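Local coordinates for Lmo0488 protein (Listeria monocytogenes serovar 1/2a, PDB 5TED), which binds shikimate through this effector-binding domain and, as a LysR-type transcriptional regulator, activates the genes of protocatechuate biosynthesis in response, at residues D138-S146 with M154-V165; S1-Y11 with D33-T43. All coordinates share one frame; numbering follows the deposited sequence.

Contact 1. Residues D138-S146 with M154-V165; sequences DTAMVGLVS and MPKISSLAHYNV. With SKM ((3R,4S,5R)-3,4,5-trihydroxycyclohex-1-ene-1-carboxylic acid), chain D.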
# COMPACT_ATOMS: atom_id res chain seq x y z
N ASP A 138 4.91 -2.72 -1.69
CA ASP A 138 5.55 -2.85 -3.00
C ASP A 138 5.66 -1.51 -3.71
O ASP A 138 6.66 -1.27 -4.40
CB ASP A 138 4.80 -3.85 -3.87
CG ASP A 138 4.54 -5.14 -3.12
OD1 ASP A 138 3.60 -5.15 -2.30
OD2 ASP A 138 5.29 -6.11 -3.33
N THR A 139 4.66 -0.64 -3.60
CA THR A 139 4.79 0.61 -4.33
C THR A 139 5.92 1.46 -3.75
O THR A 139 6.62 2.14 -4.51
CB THR A 139 3.47 1.39 -4.38
OG1 THR A 139 3.21 1.97 -3.10
CG2 THR A 139 2.33 0.45 -4.71
N ALA A 140 6.14 1.40 -2.42
CA ALA A 140 7.29 2.09 -1.83
C ALA A 140 8.60 1.54 -2.37
O ALA A 140 9.58 2.28 -2.54
CB ALA A 140 7.25 1.97 -0.31
N MET A 141 8.65 0.23 -2.65
CA MET A 141 9.86 -0.38 -3.18
C MET A 141 10.15 0.10 -4.59
O MET A 141 11.25 0.60 -4.88
CB MET A 141 9.73 -1.91 -3.13
CG MET A 141 10.93 -2.68 -3.72
SD MET A 141 10.79 -4.44 -3.30
CE MET A 141 11.19 -4.51 -1.57
N VAL A 142 9.20 -0.07 -5.52
CA VAL A 142 9.49 0.38 -6.88
C VAL A 142 9.64 1.90 -6.92
O VAL A 142 10.41 2.44 -7.74
CB VAL A 142 8.43 -0.13 -7.87
CG1 VAL A 142 7.05 0.44 -7.57
CG2 VAL A 142 8.88 0.17 -9.31
N GLY A 143 8.97 2.62 -6.02
CA GLY A 143 9.18 4.06 -5.94
C GLY A 143 10.64 4.41 -5.73
O GLY A 143 11.19 5.28 -6.41
N LEU A 144 11.30 3.71 -4.80
CA LEU A 144 12.71 3.98 -4.53
C LEU A 144 13.61 3.47 -5.65
O LEU A 144 14.63 4.11 -5.96
CB LEU A 144 13.12 3.38 -3.18
CG LEU A 144 12.51 4.08 -1.96
CD1 LEU A 144 12.64 3.18 -0.75
CD2 LEU A 144 13.20 5.42 -1.71
N VAL A 145 13.26 2.35 -6.29
CA VAL A 145 14.07 1.90 -7.43
C VAL A 145 14.03 2.95 -8.53
O VAL A 145 15.04 3.22 -9.18
CB VAL A 145 13.60 0.53 -7.97
CG1 VAL A 145 14.48 0.15 -9.16
CG2 VAL A 145 13.71 -0.53 -6.92
N SER A 146 12.86 3.57 -8.71
CA SER A 146 12.66 4.54 -9.78
C SER A 146 13.55 5.77 -9.65
O SER A 146 13.83 6.43 -10.66
CB SER A 146 11.18 4.96 -9.79
OG SER A 146 10.83 5.57 -11.01
N MET A 154 11.33 -8.50 -6.53
CA MET A 154 9.95 -8.31 -6.08
C MET A 154 9.03 -9.02 -7.05
O MET A 154 9.46 -9.43 -8.13
CB MET A 154 9.59 -6.82 -5.97
CG MET A 154 9.64 -6.07 -7.27
SD MET A 154 9.55 -4.26 -7.10
CE MET A 154 7.98 -4.08 -6.23
N PRO A 155 7.75 -9.17 -6.71
CA PRO A 155 6.80 -9.79 -7.65
C PRO A 155 6.61 -8.91 -8.87
O PRO A 155 6.55 -7.69 -8.78
CB PRO A 155 5.49 -9.89 -6.84
CG PRO A 155 5.81 -9.55 -5.46
CD PRO A 155 7.09 -8.73 -5.47
N LYS A 156 6.45 -9.55 -10.03
CA LYS A 156 6.08 -8.81 -11.22
C LYS A 156 4.62 -8.38 -11.10
O LYS A 156 3.73 -9.23 -10.99
CB LYS A 156 6.31 -9.65 -12.47
CG LYS A 156 6.19 -8.85 -13.75
CD LYS A 156 6.06 -9.75 -14.98
CE LYS A 156 6.82 -9.18 -16.15
NZ LYS A 156 6.52 -9.88 -17.43
N ILE A 157 4.38 -7.07 -11.01
CA ILE A 157 3.04 -6.52 -10.83
C ILE A 157 2.84 -5.42 -11.87
O ILE A 157 3.80 -4.85 -12.40
CB ILE A 157 2.81 -5.99 -9.40
CG1 ILE A 157 3.84 -4.93 -9.03
CG2 ILE A 157 2.86 -7.14 -8.40
CD1 ILE A 157 3.61 -4.32 -7.66
N SER A 158 1.56 -5.14 -12.15
CA SER A 158 1.22 -4.30 -13.30
C SER A 158 1.77 -2.89 -13.16
O SER A 158 2.00 -2.22 -14.18
CB SER A 158 -0.31 -4.27 -13.50
OG SER A 158 -0.96 -3.71 -12.37
N SER A 159 1.95 -2.40 -11.93
CA SER A 159 2.40 -1.03 -11.72
C SER A 159 3.85 -0.79 -12.15
O SER A 159 4.23 0.36 -12.38
CB SER A 159 2.24 -0.66 -10.25
OG SER A 159 3.03 -1.52 -9.43
N LEU A 160 4.67 -1.84 -12.25
CA LEU A 160 6.08 -1.63 -12.56
C LEU A 160 6.26 -0.93 -13.91
O LEU A 160 7.17 -0.12 -14.08
CB LEU A 160 6.82 -2.99 -12.55
CG LEU A 160 6.75 -3.81 -11.26
CD1 LEU A 160 7.55 -5.14 -11.31
CD2 LEU A 160 7.13 -2.99 -10.02
N ALA A 161 5.37 -1.20 -14.87
CA ALA A 161 5.49 -0.61 -16.19
C ALA A 161 5.34 0.91 -16.19
O ALA A 161 5.69 1.55 -17.19
CB ALA A 161 4.45 -1.22 -17.13
N HIS A 162 4.89 1.52 -15.08
CA HIS A 162 4.61 2.95 -15.04
C HIS A 162 5.62 3.72 -14.21
O HIS A 162 5.43 4.92 -13.96
CB HIS A 162 3.19 3.16 -14.55
CG HIS A 162 2.19 2.33 -15.30
ND1 HIS A 162 1.97 2.49 -16.65
CD2 HIS A 162 1.43 1.29 -14.90
CE1 HIS A 162 1.08 1.60 -17.05
NE2 HIS A 162 0.73 0.86 -16.01
N TYR A 163 6.71 3.09 -13.80
CA TYR A 163 7.83 3.76 -13.17
C TYR A 163 9.03 3.72 -14.12
O TYR A 163 9.06 2.95 -15.07
CB TYR A 163 8.18 3.13 -11.82
CG TYR A 163 7.11 3.31 -10.77
CD1 TYR A 163 5.96 2.52 -10.79
CD2 TYR A 163 7.27 4.22 -9.74
CE1 TYR A 163 4.98 2.66 -9.83
CE2 TYR A 163 6.28 4.37 -8.76
CZ TYR A 163 5.14 3.58 -8.82
OH TYR A 163 4.14 3.69 -7.87
N ASN A 164 10.01 4.58 -13.84
CA ASN A 164 11.20 4.67 -14.69
C ASN A 164 12.17 3.56 -14.32
O ASN A 164 13.28 3.79 -13.81
CB ASN A 164 11.86 6.04 -14.52
CG ASN A 164 10.91 7.17 -14.79
OD1 ASN A 164 10.12 7.11 -15.72
ND2 ASN A 164 10.99 8.22 -13.97
N VAL A 165 11.74 2.32 -14.59
CA VAL A 165 12.50 1.13 -14.20
C VAL A 165 12.48 0.11 -15.34
O VAL A 165 11.59 0.11 -16.19
CB VAL A 165 11.94 0.47 -12.91
CG1 VAL A 165 12.01 1.43 -11.72
CG2 VAL A 165 10.50 -0.00 -13.13
O12 SKM D . 3.34 -6.98 -0.55
C8 SKM D . 4.68 -7.18 -0.08
C6 SKM D . 4.73 -7.26 1.29
O7 SKM D . 6.06 -7.47 1.74
C5 SKM D . 3.84 -8.51 1.91
C4 SKM D . 4.13 -9.79 1.26
C1 SKM D . 3.76 -11.13 1.92
O2 SKM D . 3.56 -11.15 3.17
O3 SKM D . 3.69 -12.19 1.23
C10 SKM D . 4.78 -9.79 -0.20
C9 SKM D . 5.29 -8.59 -0.78
O11 SKM D . 4.97 -8.58 -2.12
O HOH W 1 15.04 6.10 -13.22
O HOH W 2 12.77 8.76 -11.59
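Helix 138-146 meets the chain from Met-154 to Val-165 along its length, from Asp-138 beside Met-154, their CA atoms 7.7 Å apart, to Ser-146 beside Asn-164, where the CA atoms close to 5.1 Å. Val-142 fills the middle. With chi1 at 64°, its CG1 is flanked by both backbone arms of its own residue and sits over the centre of one face of the Tyr-163 ring as a CH-pi contact, 3.8 Å from the ring centroid. Its other methyl, CG2, packs against CD2 of Leu-160 at 3.7 Å. Met-141 and Met-154 run antiparallel alongside one another, SD of Met-141 coming within 3.8 Å of CB of Met-154, while the bent end of Met-154 brings its CE against the carbonyl O and CB of Asp-138. At the far end CG1 of Val-165 touches CG1 of Val-145 and CA of Ser-146. Ser-146 OG accepts a bent hydrogen bond from Asn-164 N (3.1 Å, 142° at the hydrogen), and two waters join Ser-146 O to Asn-164. The first residue of the helix faces shikimate: Asp-138 OD1 accepts a hydrogen bond from O12 (2.5 Å) and OD2 one from O11 (2.8 Å), with Pro-155 CG alongside O11. Apolar packing thus carries most of the contact; the carboxylate grips two neighbouring hydroxyls with separate oxygens, which should fix its rotation and is consistent with recognition of the ligand's vicinal diol.

Contact 2. Residues S1-Y11 with D33-T43; sequences SHGNIDLGFIY and DITFSFFQGAT. With SKM ((3R,4S,5R)-3,4,5-trihydroxycyclohex-1-ene-1-carboxylic acid), chain D.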
# COMPACT_ATOMS: atom_id res chain seq x y z
N SER A 1 -27.44 -16.93 0.53
CA SER A 1 -26.40 -16.62 1.50
C SER A 1 -26.43 -15.16 1.95
O SER A 1 -26.80 -14.26 1.19
CB SER A 1 -25.03 -16.96 0.91
OG SER A 1 -24.63 -18.26 1.28
N HIS A 2 -26.07 -14.93 3.21
CA HIS A 2 -25.97 -13.57 3.72
C HIS A 2 -24.90 -13.54 4.80
O HIS A 2 -24.19 -14.53 5.02
CB HIS A 2 -27.34 -13.08 4.22
CG HIS A 2 -27.82 -13.78 5.45
ND1 HIS A 2 -28.54 -14.95 5.41
CD2 HIS A 2 -27.71 -13.45 6.76
CE1 HIS A 2 -28.83 -15.33 6.64
NE2 HIS A 2 -28.34 -14.43 7.48
N GLY A 3 -24.75 -12.42 5.46
CA GLY A 3 -23.64 -12.27 6.38
C GLY A 3 -22.48 -11.53 5.74
O GLY A 3 -22.48 -11.18 4.56
N ASN A 4 -21.47 -11.33 6.57
CA ASN A 4 -20.29 -10.56 6.23
C ASN A 4 -19.07 -11.46 6.19
O ASN A 4 -19.00 -12.47 6.90
CB ASN A 4 -20.05 -9.45 7.24
CG ASN A 4 -18.83 -8.62 6.90
OD1 ASN A 4 -18.85 -7.85 5.95
ND2 ASN A 4 -17.76 -8.77 7.68
N ILE A 5 -18.11 -11.09 5.34
CA ILE A 5 -16.83 -11.78 5.25
C ILE A 5 -15.74 -10.75 5.49
O ILE A 5 -15.64 -9.75 4.77
CB ILE A 5 -16.62 -12.47 3.89
CG1 ILE A 5 -17.67 -13.56 3.69
CG2 ILE A 5 -15.17 -13.02 3.81
CD1 ILE A 5 -17.72 -14.10 2.28
N ASP A 6 -14.93 -10.99 6.51
CA ASP A 6 -13.76 -10.16 6.74
C ASP A 6 -12.57 -10.84 6.09
O ASP A 6 -12.12 -11.90 6.54
CB ASP A 6 -13.51 -9.94 8.23
CG ASP A 6 -14.57 -9.06 8.86
OD1 ASP A 6 -14.97 -8.05 8.23
OD2 ASP A 6 -14.99 -9.39 9.97
N LEU A 7 -12.05 -10.22 5.03
CA LEU A 7 -10.99 -10.82 4.23
C LEU A 7 -9.73 -9.98 4.36
O LEU A 7 -9.73 -8.80 3.99
CB LEU A 7 -11.45 -10.92 2.78
CG LEU A 7 -10.43 -11.50 1.82
CD1 LEU A 7 -10.23 -13.00 2.14
CD2 LEU A 7 -10.98 -11.27 0.42
N GLY A 8 -8.66 -10.58 4.86
CA GLY A 8 -7.36 -9.93 4.95
C GLY A 8 -6.42 -10.47 3.90
O GLY A 8 -6.43 -11.67 3.62
N PHE A 9 -5.60 -9.60 3.31
CA PHE A 9 -4.74 -10.06 2.23
C PHE A 9 -3.48 -9.21 2.10
O PHE A 9 -3.41 -8.05 2.53
CB PHE A 9 -5.50 -10.10 0.90
CG PHE A 9 -6.17 -8.82 0.50
CD1 PHE A 9 -5.47 -7.84 -0.20
CD2 PHE A 9 -7.53 -8.61 0.75
CE1 PHE A 9 -6.10 -6.67 -0.63
CE2 PHE A 9 -8.17 -7.45 0.33
CZ PHE A 9 -7.46 -6.48 -0.36
N ILE A 10 -2.46 -9.83 1.50
CA ILE A 10 -1.19 -9.15 1.25
C ILE A 10 -1.39 -8.13 0.14
O ILE A 10 -2.21 -8.32 -0.78
CB ILE A 10 -0.09 -10.16 0.90
CG1 ILE A 10 -0.49 -11.00 -0.31
CG2 ILE A 10 0.20 -11.08 2.07
CD1 ILE A 10 0.58 -12.05 -0.73
N TYR A 11 -0.62 -7.04 0.22
CA TYR A 11 -0.87 -5.84 -0.57
C TYR A 11 -1.07 -6.13 -2.05
O TYR A 11 -1.91 -5.51 -2.71
CB TYR A 11 0.28 -4.88 -0.39
CG TYR A 11 0.47 -4.38 1.01
CD1 TYR A 11 -0.40 -3.45 1.57
CD2 TYR A 11 1.55 -4.82 1.78
CE1 TYR A 11 -0.20 -2.96 2.86
CE2 TYR A 11 1.75 -4.34 3.08
CZ TYR A 11 0.87 -3.42 3.60
OH TYR A 11 1.05 -2.92 4.87
N ASP A 33 -26.25 -10.58 -1.45
CA ASP A 33 -26.46 -9.97 -0.15
C ASP A 33 -25.28 -10.13 0.80
O ASP A 33 -25.34 -9.62 1.92
CB ASP A 33 -27.72 -10.54 0.51
CG ASP A 33 -28.98 -10.21 -0.26
OD1 ASP A 33 -28.94 -9.26 -1.07
OD2 ASP A 33 -30.00 -10.89 -0.03
N ILE A 34 -24.24 -10.87 0.41
CA ILE A 34 -23.07 -11.00 1.27
C ILE A 34 -22.31 -9.68 1.28
O ILE A 34 -22.24 -8.98 0.27
CB ILE A 34 -22.19 -12.15 0.76
CG1 ILE A 34 -22.96 -13.47 0.84
CG2 ILE A 34 -20.83 -12.18 1.52
CD1 ILE A 34 -22.23 -14.62 0.22
N THR A 35 -21.77 -9.30 2.44
CA THR A 35 -20.96 -8.09 2.50
C THR A 35 -19.53 -8.44 2.86
O THR A 35 -19.26 -9.52 3.39
CB THR A 35 -21.52 -7.09 3.52
OG1 THR A 35 -21.38 -7.62 4.85
CG2 THR A 35 -22.99 -6.87 3.22
N PHE A 36 -18.60 -7.52 2.57
CA PHE A 36 -17.19 -7.73 2.84
C PHE A 36 -16.61 -6.52 3.57
O PHE A 36 -17.06 -5.39 3.39
CB PHE A 36 -16.36 -7.89 1.57
CG PHE A 36 -16.56 -9.17 0.83
CD1 PHE A 36 -17.62 -9.32 -0.05
CD2 PHE A 36 -15.64 -10.20 0.95
CE1 PHE A 36 -17.79 -10.50 -0.77
CE2 PHE A 36 -15.79 -11.37 0.22
CZ PHE A 36 -16.86 -11.52 -0.63
N SER A 37 -15.57 -6.78 4.37
CA SER A 37 -14.60 -5.77 4.75
C SER A 37 -13.22 -6.29 4.37
O SER A 37 -12.96 -7.49 4.51
CB SER A 37 -14.68 -5.44 6.24
OG SER A 37 -15.67 -4.44 6.45
N PHE A 38 -12.40 -5.42 3.78
CA PHE A 38 -11.11 -5.81 3.20
C PHE A 38 -9.97 -5.19 3.98
O PHE A 38 -9.92 -3.97 4.16
CB PHE A 38 -11.04 -5.37 1.74
CG PHE A 38 -12.13 -5.92 0.90
CD1 PHE A 38 -12.14 -7.26 0.56
CD2 PHE A 38 -13.16 -5.11 0.46
CE1 PHE A 38 -13.14 -7.78 -0.22
CE2 PHE A 38 -14.18 -5.63 -0.30
CZ PHE A 38 -14.16 -6.98 -0.65
N PHE A 39 -9.02 -6.02 4.40
CA PHE A 39 -7.85 -5.57 5.16
C PHE A 39 -6.58 -5.89 4.38
O PHE A 39 -6.51 -6.91 3.69
CB PHE A 39 -7.85 -6.24 6.53
CG PHE A 39 -9.14 -6.04 7.27
CD1 PHE A 39 -10.23 -6.88 7.05
CD2 PHE A 39 -9.29 -4.98 8.15
CE1 PHE A 39 -11.43 -6.69 7.72
CE2 PHE A 39 -10.50 -4.78 8.83
CZ PHE A 39 -11.56 -5.64 8.61
N GLN A 40 -5.58 -5.00 4.46
CA GLN A 40 -4.32 -5.11 3.73
C GLN A 40 -3.14 -5.16 4.70
O GLN A 40 -3.15 -4.44 5.71
CB GLN A 40 -4.15 -3.94 2.75
CG GLN A 40 -5.19 -3.88 1.62
CD GLN A 40 -6.55 -3.40 2.08
OE1 GLN A 40 -6.69 -2.28 2.58
NE2 GLN A 40 -7.57 -4.26 1.93
N GLY A 41 -2.14 -5.99 4.42
CA GLY A 41 -0.96 -6.02 5.26
C GLY A 41 0.04 -7.07 4.80
O GLY A 41 -0.12 -7.68 3.74
N ALA A 42 1.09 -7.24 5.61
CA ALA A 42 2.11 -8.26 5.37
C ALA A 42 1.73 -9.56 6.08
O ALA A 42 0.97 -9.57 7.05
CB ALA A 42 3.50 -7.78 5.84
N THR A 43 2.28 -10.67 5.57
CA THR A 43 1.91 -12.01 6.05
C THR A 43 2.09 -12.15 7.56
O THR A 43 1.26 -12.77 8.24
CB THR A 43 2.74 -13.08 5.33
OG1 THR A 43 2.37 -13.14 3.95
CG2 THR A 43 2.50 -14.46 5.95
O12 SKM D . 3.34 -6.98 -0.55
C8 SKM D . 4.68 -7.18 -0.08
C6 SKM D . 4.73 -7.26 1.29
O7 SKM D . 6.06 -7.47 1.74
C5 SKM D . 3.84 -8.51 1.91
C4 SKM D . 4.13 -9.79 1.26
C1 SKM D . 3.76 -11.13 1.92
O2 SKM D . 3.56 -11.15 3.17
O3 SKM D . 3.69 -12.19 1.23
C10 SKM D . 4.78 -9.79 -0.20
C9 SKM D . 5.29 -8.59 -0.78
O11 SKM D . 4.97 -8.58 -2.12
O HOH W 3 -25.94 -9.88 4.27
O HOH W 4 -18.27 -5.20 6.31
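The Tyr-11 ring lies against Gly-41, whose CA sits over one face, displaced toward the rim, in a CH-pi contact 4.0 Å from the ring centroid; shikimate O12 lies at the ring edge. Over one face of Phe-9 stands the carbonyl O of Phe-39, 3.5 Å above the plane, and CD1 of Phe-38 meets that ring at its edge. A chi1 of 54° swings the Phe-9 ring over its own backbone and lays it beside Gln-40, NE2 coming to 3.2 Å from Phe-9 CZ. Gln-40 OE1 turns to backbone N-H groups of Glu-136 and Glu-137 of the second subunit. The Phe-39 ring, on the other face of the sheet, has Asp-6 OD1 at its edge. Near the start of the strands Thr-35 OG1 donates to Asn-4 OD1 at 2.8 Å, in the carbonyl plane and on a lone pair, while CD2 of Phe-36 packs against CB of Ile-5. Between the two strands run the backbone bonds of a parallel pair, from Thr-35 N to Gly-3 O through to Gly-41 N to Phe-9 O. Past the sheet, Thr-43 N donates to shikimate O2 at 2.8 Å. Strands 4-10 and 35-41, only 17° apart in direction and linked through helix 17-26, form a beta-alpha-beta unit whose C-terminal ends open on the ligand, as in the periplasmic-binding-protein-like effector domains of LysR regulators.

Shikimate joins the two contacts, whose centres lie about 26 Å apart, by being held from opposite ends: contact 1 takes its hydroxyls O11 and O12, contact 2 its carboxylate. They also touch directly where Asp-138 OD1 packs 3.8 Å from Tyr-11 CB. Ser-61, Ser-112, Gly-113, Glu-136 and Arg-177 complete the polar grip on the ligand, so the pocket is assembled from both segment pairs and the chain around them. Each contact also reaches the second subunit: Phe-38 and Gln-40 of contact 2 pack on Leu-144 and Ala-140 of that subunit's helix 138-146, the counterpart of the helix in contact 1.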